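Local coordinates for protein Pcza361.24 (Amycolatopsis orientalis, PDB 3G2M) that probably transfers a methyl group from S-adenosyl-L-methionine to a nitrogen of a glycopeptide during the biosynthesis of glycopeptide antibiotics, at residues 86-92 and 105-111; 117-121 and 135-139. One frame throughout, in Å; residues are numbered along the deposited sequence.

Interaction 1: residues 86-92 and 105-111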
ATOM      1  N   VAL A  86      28.249   3.448  11.052  1.00 38.95           N
ATOM      2  CA  VAL A  86      26.927   3.621  10.443  1.00 37.48           C
ATOM      3  C   VAL A  86      26.311   2.243  10.204  1.00 36.58           C
ATOM      4  O   VAL A  86      26.984   1.337   9.730  1.00 35.80           O
ATOM      5  CB  VAL A  86      27.026   4.406   9.101  1.00 37.64           C
ATOM      6  CG1 VAL A  86      25.661   4.555   8.432  1.00 37.31           C
ATOM      7  CG2 VAL A  86      27.663   5.786   9.322  1.00 37.70           C
ATOM      8  N   LEU A  87      25.034   2.086  10.545  1.00 35.31           N
ATOM      9  CA  LEU A  87      24.316   0.868  10.219  1.00 34.26           C
ATOM     10  C   LEU A  87      23.551   1.056   8.908  1.00 33.79           C
ATOM     11  O   LEU A  87      22.702   1.936   8.803  1.00 33.51           O
ATOM     12  CB  LEU A  87      23.368   0.485  11.363  1.00 34.58           C
ATOM     13  CG  LEU A  87      22.461  -0.732  11.168  1.00 33.35           C
ATOM     14  CD1 LEU A  87      23.270  -2.021  10.970  1.00 33.54           C
ATOM     15  CD2 LEU A  87      21.517  -0.855  12.351  1.00 34.09           C
ATOM     16  N   GLU A  88      23.876   0.252   7.902  1.00 33.44           N
ATOM     17  CA  GLU A  88      23.126   0.273   6.644  1.00 33.27           C
ATOM     18  C   GLU A  88      22.213  -0.948   6.552  1.00 33.29           C
ATOM     19  O   GLU A  88      22.680  -2.082   6.557  1.00 32.68           O
ATOM     20  CB  GLU A  88      24.051   0.346   5.427  1.00 32.96           C
ATOM     21  CG  GLU A  88      23.295   0.466   4.103  1.00 32.99           C
ATOM     22  CD  GLU A  88      24.159   0.243   2.879  1.00 34.01           C
ATOM     23  OE1 GLU A  88      25.400   0.179   3.008  1.00 35.21           O
ATOM     24  OE2 GLU A  88      23.590   0.141   1.772  1.00 35.00           O
ATOM     25  N   LEU A  89      20.908  -0.694   6.470  1.00 33.29           N
ATOM     26  CA  LEU A  89      19.908  -1.763   6.439  1.00 33.22           C
ATOM     27  C   LEU A  89      19.652  -2.205   5.014  1.00 33.36           C
ATOM     28  O   LEU A  89      19.531  -1.367   4.110  1.00 33.40           O
ATOM     29  CB  LEU A  89      18.589  -1.310   7.084  1.00 33.00           C
ATOM     30  CG  LEU A  89      18.686  -0.722   8.491  1.00 33.99           C
ATOM     31  CD1 LEU A  89      17.364  -0.075   8.914  1.00 33.14           C
ATOM     32  CD2 LEU A  89      19.127  -1.772   9.512  1.00 34.61           C
ATOM     33  N   ALA A  90      19.551  -3.523   4.837  1.00 33.20           N
ATOM     34  CA  ALA A  90      19.298  -4.154   3.542  1.00 33.77           C
ATOM     35  C   ALA A  90      20.330  -3.697   2.513  1.00 34.05           C
ATOM     36  O   ALA A  90      19.982  -3.175   1.449  1.00 33.59           O
ATOM     37  CB  ALA A  90      17.857  -3.879   3.070  1.00 33.74           C
ATOM     38  N   ALA A  91      21.607  -3.894   2.853  1.00 34.71           N
ATOM     39  CA  ALA A  91      22.720  -3.338   2.081  1.00 35.56           C
ATOM     40  C   ALA A  91      22.951  -4.047   0.742  1.00 36.57           C
ATOM     41  O   ALA A  91      23.707  -3.562  -0.119  1.00 36.26           O
ATOM     42  CB  ALA A  91      23.993  -3.357   2.917  1.00 35.53           C
ATOM     43  N   GLY A  92      22.290  -5.185   0.562  1.00 37.60           N
ATOM     44  CA  GLY A  92      22.414  -5.953  -0.658  1.00 39.61           C
ATOM     45  C   GLY A  92      23.865  -6.329  -0.865  1.00 41.11           C
ATOM     46  O   GLY A  92      24.476  -6.962  -0.004  1.00 40.62           O
ATOM     47  N   TRP A 105      33.915   5.942   6.230  1.00 45.25           N
ATOM     48  CA  TRP A 105      32.963   5.400   7.206  1.00 44.79           C
ATOM     49  C   TRP A 105      33.284   3.974   7.646  1.00 44.14           C
ATOM     50  O   TRP A 105      33.707   3.147   6.844  1.00 44.40           O
ATOM     51  CB  TRP A 105      31.550   5.400   6.616  1.00 44.99           C
ATOM     52  CG  TRP A 105      30.942   6.757   6.377  1.00 45.34           C
ATOM     53  CD1 TRP A 105      31.576   7.974   6.416  1.00 45.99           C
ATOM     54  CD2 TRP A 105      29.584   7.027   6.015  1.00 45.68           C
ATOM     55  NE1 TRP A 105      30.689   8.979   6.123  1.00 46.36           N
ATOM     56  CE2 TRP A 105      29.458   8.429   5.872  1.00 46.03           C
ATOM     57  CE3 TRP A 105      28.452   6.219   5.808  1.00 45.57           C
ATOM     58  CZ2 TRP A 105      28.249   9.043   5.529  1.00 45.60           C
ATOM     59  CZ3 TRP A 105      27.246   6.830   5.470  1.00 45.93           C
ATOM     60  CH2 TRP A 105      27.157   8.233   5.332  1.00 45.76           C
ATOM     61  N   GLU A 106      33.085   3.707   8.933  1.00 43.18           N
ATOM     62  CA  GLU A 106      32.920   2.349   9.420  1.00 42.52           C
ATOM     63  C   GLU A 106      31.449   2.010   9.191  1.00 41.36           C
ATOM     64  O   GLU A 106      30.565   2.769   9.612  1.00 40.69           O
ATOM     65  CB  GLU A 106      33.230   2.266  10.910  1.00 42.47           C
ATOM     66  CG  GLU A 106      34.698   2.424  11.279  1.00 43.65           C
ATOM     67  CD  GLU A 106      34.920   2.243  12.767  1.00 43.98           C
ATOM     68  OE1 GLU A 106      35.198   3.249  13.456  1.00 47.10           O
ATOM     69  OE2 GLU A 106      34.796   1.096  13.251  1.00 46.14           O
ATOM     70  N   VAL A 107      31.183   0.903   8.501  1.00 40.00           N
ATOM     71  CA  VAL A 107      29.799   0.525   8.178  1.00 38.87           C
ATOM     72  C   VAL A 107      29.505  -0.902   8.620  1.00 38.25           C
ATOM     73  O   VAL A 107      30.273  -1.822   8.328  1.00 38.12           O
ATOM     74  CB  VAL A 107      29.460   0.680   6.662  1.00 38.81           C
ATOM     75  CG1 VAL A 107      27.963   0.420   6.400  1.00 38.30           C
ATOM     76  CG2 VAL A 107      29.824   2.067   6.153  1.00 38.64           C
ATOM     77  N   THR A 108      28.407  -1.068   9.354  1.00 37.00           N
ATOM     78  CA  THR A 108      27.818  -2.381   9.575  1.00 36.27           C
ATOM     79  C   THR A 108      26.712  -2.528   8.536  1.00 36.07           C
ATOM     80  O   THR A 108      25.758  -1.747   8.518  1.00 35.83           O
ATOM     81  CB  THR A 108      27.265  -2.538  11.000  1.00 36.52           C
ATOM     82  OG1 THR A 108      28.335  -2.385  11.939  1.00 35.59           O
ATOM     83  CG2 THR A 108      26.624  -3.918  11.195  1.00 35.95           C
ATOM     84  N   ALA A 109      26.881  -3.490   7.636  1.00 35.33           N
ATOM     85  CA  ALA A 109      25.929  -3.691   6.554  1.00 35.05           C
ATOM     86  C   ALA A 109      25.091  -4.926   6.863  1.00 34.65           C
ATOM     87  O   ALA A 109      25.625  -6.017   7.022  1.00 34.28           O
ATOM     88  CB  ALA A 109      26.653  -3.835   5.236  1.00 35.31           C
ATOM     89  N   LEU A 110      23.780  -4.730   6.972  1.00 33.78           N
ATOM     90  CA  LEU A 110      22.853  -5.800   7.330  1.00 33.15           C
ATOM     91  C   LEU A 110      22.092  -6.282   6.100  1.00 32.69           C
ATOM     92  O   LEU A 110      21.512  -5.477   5.372  1.00 32.18           O
ATOM     93  CB  LEU A 110      21.854  -5.294   8.381  1.00 33.45           C
ATOM     94  CG  LEU A 110      20.831  -6.298   8.922  1.00 33.72           C
ATOM     95  CD1 LEU A 110      21.353  -6.909  10.210  1.00 36.12           C
ATOM     96  CD2 LEU A 110      19.479  -5.653   9.155  1.00 35.08           C
ATOM     97  N   GLU A 111      22.061  -7.594   5.887  1.00 32.23           N
ATOM     98  CA  GLU A 111      21.441  -8.146   4.689  1.00 32.07           C
ATOM     99  C   GLU A 111      20.805  -9.498   5.003  1.00 32.46           C
ATOM    100  O   GLU A 111      21.366 -10.294   5.762  1.00 31.62           O
ATOM    101  CB  GLU A 111      22.483  -8.239   3.560  1.00 32.26           C
ATOM    102  CG  GLU A 111      22.075  -9.001   2.298  1.00 32.48           C
ATOM    103  CD  GLU A 111      20.764  -8.528   1.694  1.00 31.20           C
ATOM    104  OE1 GLU A 111      20.498  -7.310   1.700  1.00 32.51           O
ATOM    105  OE2 GLU A 111      19.996  -9.385   1.212  1.00 31.44           O
TER

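Interaction 2: residues 117-121 and 135-139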
ATOM      1  N   LEU A 117      24.898 -11.986   0.577  1.00 34.31           N
ATOM      2  CA  LEU A 117      26.008 -11.796   1.516  1.00 34.53           C
ATOM      3  C   LEU A 117      27.309 -12.443   1.062  1.00 34.91           C
ATOM      4  O   LEU A 117      28.384 -11.868   1.229  1.00 34.60           O
ATOM      5  CB  LEU A 117      25.646 -12.324   2.901  1.00 34.60           C
ATOM      6  CG  LEU A 117      24.849 -11.374   3.789  1.00 34.58           C
ATOM      7  CD1 LEU A 117      24.355 -12.146   4.983  1.00 35.59           C
ATOM      8  CD2 LEU A 117      25.692 -10.173   4.226  1.00 35.56           C
ATOM      9  N   ALA A 118      27.203 -13.652   0.515  1.00 35.21           N
ATOM     10  CA  ALA A 118      28.351 -14.355  -0.052  1.00 36.03           C
ATOM     11  C   ALA A 118      28.995 -13.544  -1.172  1.00 36.39           C
ATOM     12  O   ALA A 118      30.211 -13.369  -1.193  1.00 36.35           O
ATOM     13  CB  ALA A 118      27.928 -15.721  -0.563  1.00 35.80           C
ATOM     14  N   ALA A 119      28.161 -13.034  -2.080  1.00 37.43           N
ATOM     15  CA  ALA A 119      28.610 -12.185  -3.183  1.00 38.56           C
ATOM     16  C   ALA A 119      29.189 -10.853  -2.695  1.00 39.27           C
ATOM     17  O   ALA A 119      30.115 -10.312  -3.306  1.00 39.29           O
ATOM     18  CB  ALA A 119      27.473 -11.948  -4.166  1.00 38.61           C
ATOM     19  N   PHE A 120      28.641 -10.333  -1.598  1.00 40.08           N
ATOM     20  CA  PHE A 120      29.204  -9.164  -0.922  1.00 41.12           C
ATOM     21  C   PHE A 120      30.612  -9.471  -0.383  1.00 41.87           C
ATOM     22  O   PHE A 120      31.537  -8.673  -0.578  1.00 41.76           O
ATOM     23  CB  PHE A 120      28.291  -8.708   0.221  1.00 41.22           C
ATOM     24  CG  PHE A 120      28.493  -7.267   0.645  1.00 41.86           C
ATOM     25  CD1 PHE A 120      27.403  -6.496   1.033  1.00 42.33           C
ATOM     26  CD2 PHE A 120      29.761  -6.684   0.668  1.00 42.18           C
ATOM     27  CE1 PHE A 120      27.569  -5.173   1.436  1.00 42.22           C
ATOM     28  CE2 PHE A 120      29.937  -5.358   1.063  1.00 42.65           C
ATOM     29  CZ  PHE A 120      28.840  -4.606   1.450  1.00 41.99           C
ATOM     30  N   ARG A 121      30.764 -10.626   0.279  1.00 42.60           N
ATOM     31  CA  ARG A 121      32.055 -11.062   0.825  0.50 43.08           C
ATOM     32  C   ARG A 121      33.113 -11.193  -0.266  1.00 43.46           C
ATOM     33  O   ARG A 121      34.271 -10.837  -0.059  1.00 43.52           O
ATOM     34  CB  ARG A 121      31.923 -12.397   1.565  0.50 43.00           C
ATOM     35  CG  ARG A 121      31.376 -12.289   2.977  0.50 43.06           C
ATOM     36  CD  ARG A 121      31.746 -13.504   3.829  0.50 42.31           C
ATOM     37  NE  ARG A 121      31.206 -14.758   3.300  0.50 41.86           N
ATOM     38  CZ  ARG A 121      29.971 -15.208   3.513  0.50 41.17           C
ATOM     39  NH1 ARG A 121      29.116 -14.510   4.247  0.50 41.22           N
ATOM     40  NH2 ARG A 121      29.591 -16.363   2.986  0.50 41.20           N
ATOM     41  N   CYS A 135      34.377  -2.494   7.070  1.00 43.52           N
ATOM     42  CA  CYS A 135      33.059  -3.040   6.762  1.00 42.71           C
ATOM     43  C   CYS A 135      32.781  -4.299   7.574  1.00 41.87           C
ATOM     44  O   CYS A 135      33.588  -5.229   7.580  1.00 41.45           O
ATOM     45  CB  CYS A 135      32.942  -3.345   5.266  1.00 43.05           C
ATOM     46  SG  CYS A 135      31.316  -3.958   4.744  1.00 43.61           S
ATOM     47  N   THR A 136      31.638  -4.315   8.257  1.00 40.71           N
ATOM     48  CA  THR A 136      31.194  -5.471   9.033  1.00 39.77           C
ATOM     49  C   THR A 136      29.888  -6.010   8.457  1.00 39.13           C
ATOM     50  O   THR A 136      28.869  -5.319   8.468  1.00 38.71           O
ATOM     51  CB  THR A 136      30.972  -5.116  10.521  1.00 39.77           C
ATOM     52  OG1 THR A 136      32.176  -4.579  11.075  1.00 40.39           O
ATOM     53  CG2 THR A 136      30.562  -6.354  11.328  1.00 39.97           C
ATOM     54  N   LEU A 137      29.918  -7.243   7.960  1.00 38.26           N
ATOM     55  CA  LEU A 137      28.721  -7.863   7.390  1.00 37.91           C
ATOM     56  C   LEU A 137      27.937  -8.674   8.413  1.00 37.26           C
ATOM     57  O   LEU A 137      28.514  -9.438   9.183  1.00 36.41           O
ATOM     58  CB  LEU A 137      29.070  -8.737   6.183  1.00 38.09           C
ATOM     59  CG  LEU A 137      29.482  -8.011   4.902  1.00 39.15           C
ATOM     60  CD1 LEU A 137      29.929  -9.016   3.862  1.00 39.57           C
ATOM     61  CD2 LEU A 137      28.343  -7.168   4.365  1.00 39.71           C
ATOM     62  N   VAL A 138      26.616  -8.500   8.409  1.00 36.44           N
ATOM     63  CA  VAL A 138      25.740  -9.185   9.364  1.00 36.38           C
ATOM     64  C   VAL A 138      24.472  -9.680   8.676  1.00 35.58           C
ATOM     65  O   VAL A 138      23.837  -8.931   7.932  1.00 35.03           O
ATOM     66  CB  VAL A 138      25.348  -8.248  10.554  1.00 36.62           C
ATOM     67  CG1 VAL A 138      24.407  -8.963  11.517  1.00 37.40           C
ATOM     68  CG2 VAL A 138      26.582  -7.769  11.296  1.00 37.50           C
ATOM     69  N   GLN A 139      24.107 -10.939   8.909  1.00 35.40           N
ATOM     70  CA  GLN A 139      22.849 -11.446   8.380  0.50 34.95           C
ATOM     71  C   GLN A 139      21.697 -11.014   9.277  1.00 35.00           C
ATOM     72  O   GLN A 139      21.743 -11.183  10.493  1.00 35.06           O
ATOM     73  CB  GLN A 139      22.862 -12.967   8.206  0.50 35.00           C
ATOM     74  CG  GLN A 139      21.598 -13.482   7.520  0.50 34.01           C
ATOM     75  CD  GLN A 139      21.767 -14.828   6.848  0.50 33.71           C
ATOM     76  OE1 GLN A 139      22.757 -15.533   7.051  0.50 32.29           O
ATOM     77  NE2 GLN A 139      20.785 -15.195   6.037  0.50 33.51           N
TER

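Interaction 1: residues 86-92 and 105-111
Gly92 and Glu111 meet in the loop that follows strand 86-89. The backbone N of Gly92 donates to Glu111 OE1 (3.0 Å) in a bent bond that reaches the oxygen from above the carboxylate plane. Glu111 turns back at its second torsion (chi2 53°) to offer this oxygen, and OE2 accepts the backbone N of Ser113, so a bond at each oxygen helps to hold the rotation of the group. Gly92 has a positive phi, which glycine tolerates easily. One residue earlier, Ala91 N donates to Leu110 O (3.0 Å), and Ala91 CB packs on Ala109 CB (3.6 Å); two bare methyls let the loop lie close against the strand.

Leading up to this loop, strands 86-89 and 107-111 run parallel. Val86 N bonds Glu106 O, Thr108 N bonds Val86 O, Glu88 N bonds Thr108 O, and Leu110 N meets Glu88 O (2.9 Å) almost straight, at 177°. On the buried face of Leu87, Thr108, Leu89 and Leu110, which suits apolar leucines, Leu89 CD2 touches Leu110 CD2 (3.9 Å). Beta-branched Val86 favours an extended strand and offers methyls to the indole, CG2 lying 3.6 Å from Trp105 CE3; Phe100 stacks on the same ring. Buried Glu88 has OE1 bonded to Thr97 of helix 97-101.

This is the first beta-alpha-beta unit of a Rossmann-like methyltransferase, with its glycine-rich loop and, ending the second strand, acidic Glu111, which binds S-adenosyl-L-methionine.

Interaction 2: residues 117-121 and 135-139
A methyl group sits squarely over an aromatic ring here: Leu137 CD2 lies 3.5 Å from the centroid of the Phe120 ring and only 13° off its normal, a well-formed CH-pi contact. Phe120 swings its CG anti to the backbone N (chi1 -159°), which carries the ring toward the strand with one face turned to the leucine. The other branch of Leu137 is used as well, for in the conformer described CD1 rests 3.7 Å from Arg121 CG; Arg121 suits this margin, since its methylene can join the apolar patch while the residue remains exposed.

Cys135 meets the same ring by a sulfur-aromatic contact, SG standing obliquely at 4.2 Å from Phe120 CZ; a small, polarisable thiol suits this buried spot. Nearer the C-terminal end of the strand, the side chains of Leu117 on the helix and Leu137 run alongside in opposite senses, their CD2 atoms 4.0 Å apart. The other branch, Leu117 CD1, touches Gln139 CB (3.6 Å), so this glutamine gives its aliphatic stem to the packing while, in the conformer described, its NE2 bonds the backbone O of Leu112.

The 117-121 segment of helix 114-125 runs nearly antiparallel to strand 135-139, the two short axes 9.9 Å apart, the usual alpha/beta packing of the Rossmann-like methyltransferase fold. Helix 97-101 adds to the same layer, where Leu101 touches Cys135; Phe98 meets the Phe120 ring.

No hydrogen bond crosses between the segments, and cohesion therefore rests on dispersion, the weak CH-pi attraction and the exclusion of water.

Interactions 1 and 2 follow each other along the chain, the first closing before the second opens, and their centres lie about 9 Å apart. Both belong to one seven-stranded sheet, in which strand 107-111 stands between 86-89 and 135-139. Backbone hydrogen bonds of Thr136, its N with Val107 O and its O with Ala109 N, probably join the two contacts, and helix 114-125 follows directly on strand 107-111. The strand order 3-2-1-4-5-7-6, with 284-290 antiparallel, is that of class I methyltransferases. Interaction 1 shapes the cofactor end of the sheet, whereas interaction 2 packs a helix against its edge strand; Leu117, close to Glu111, brings that packing up to the cofactor site.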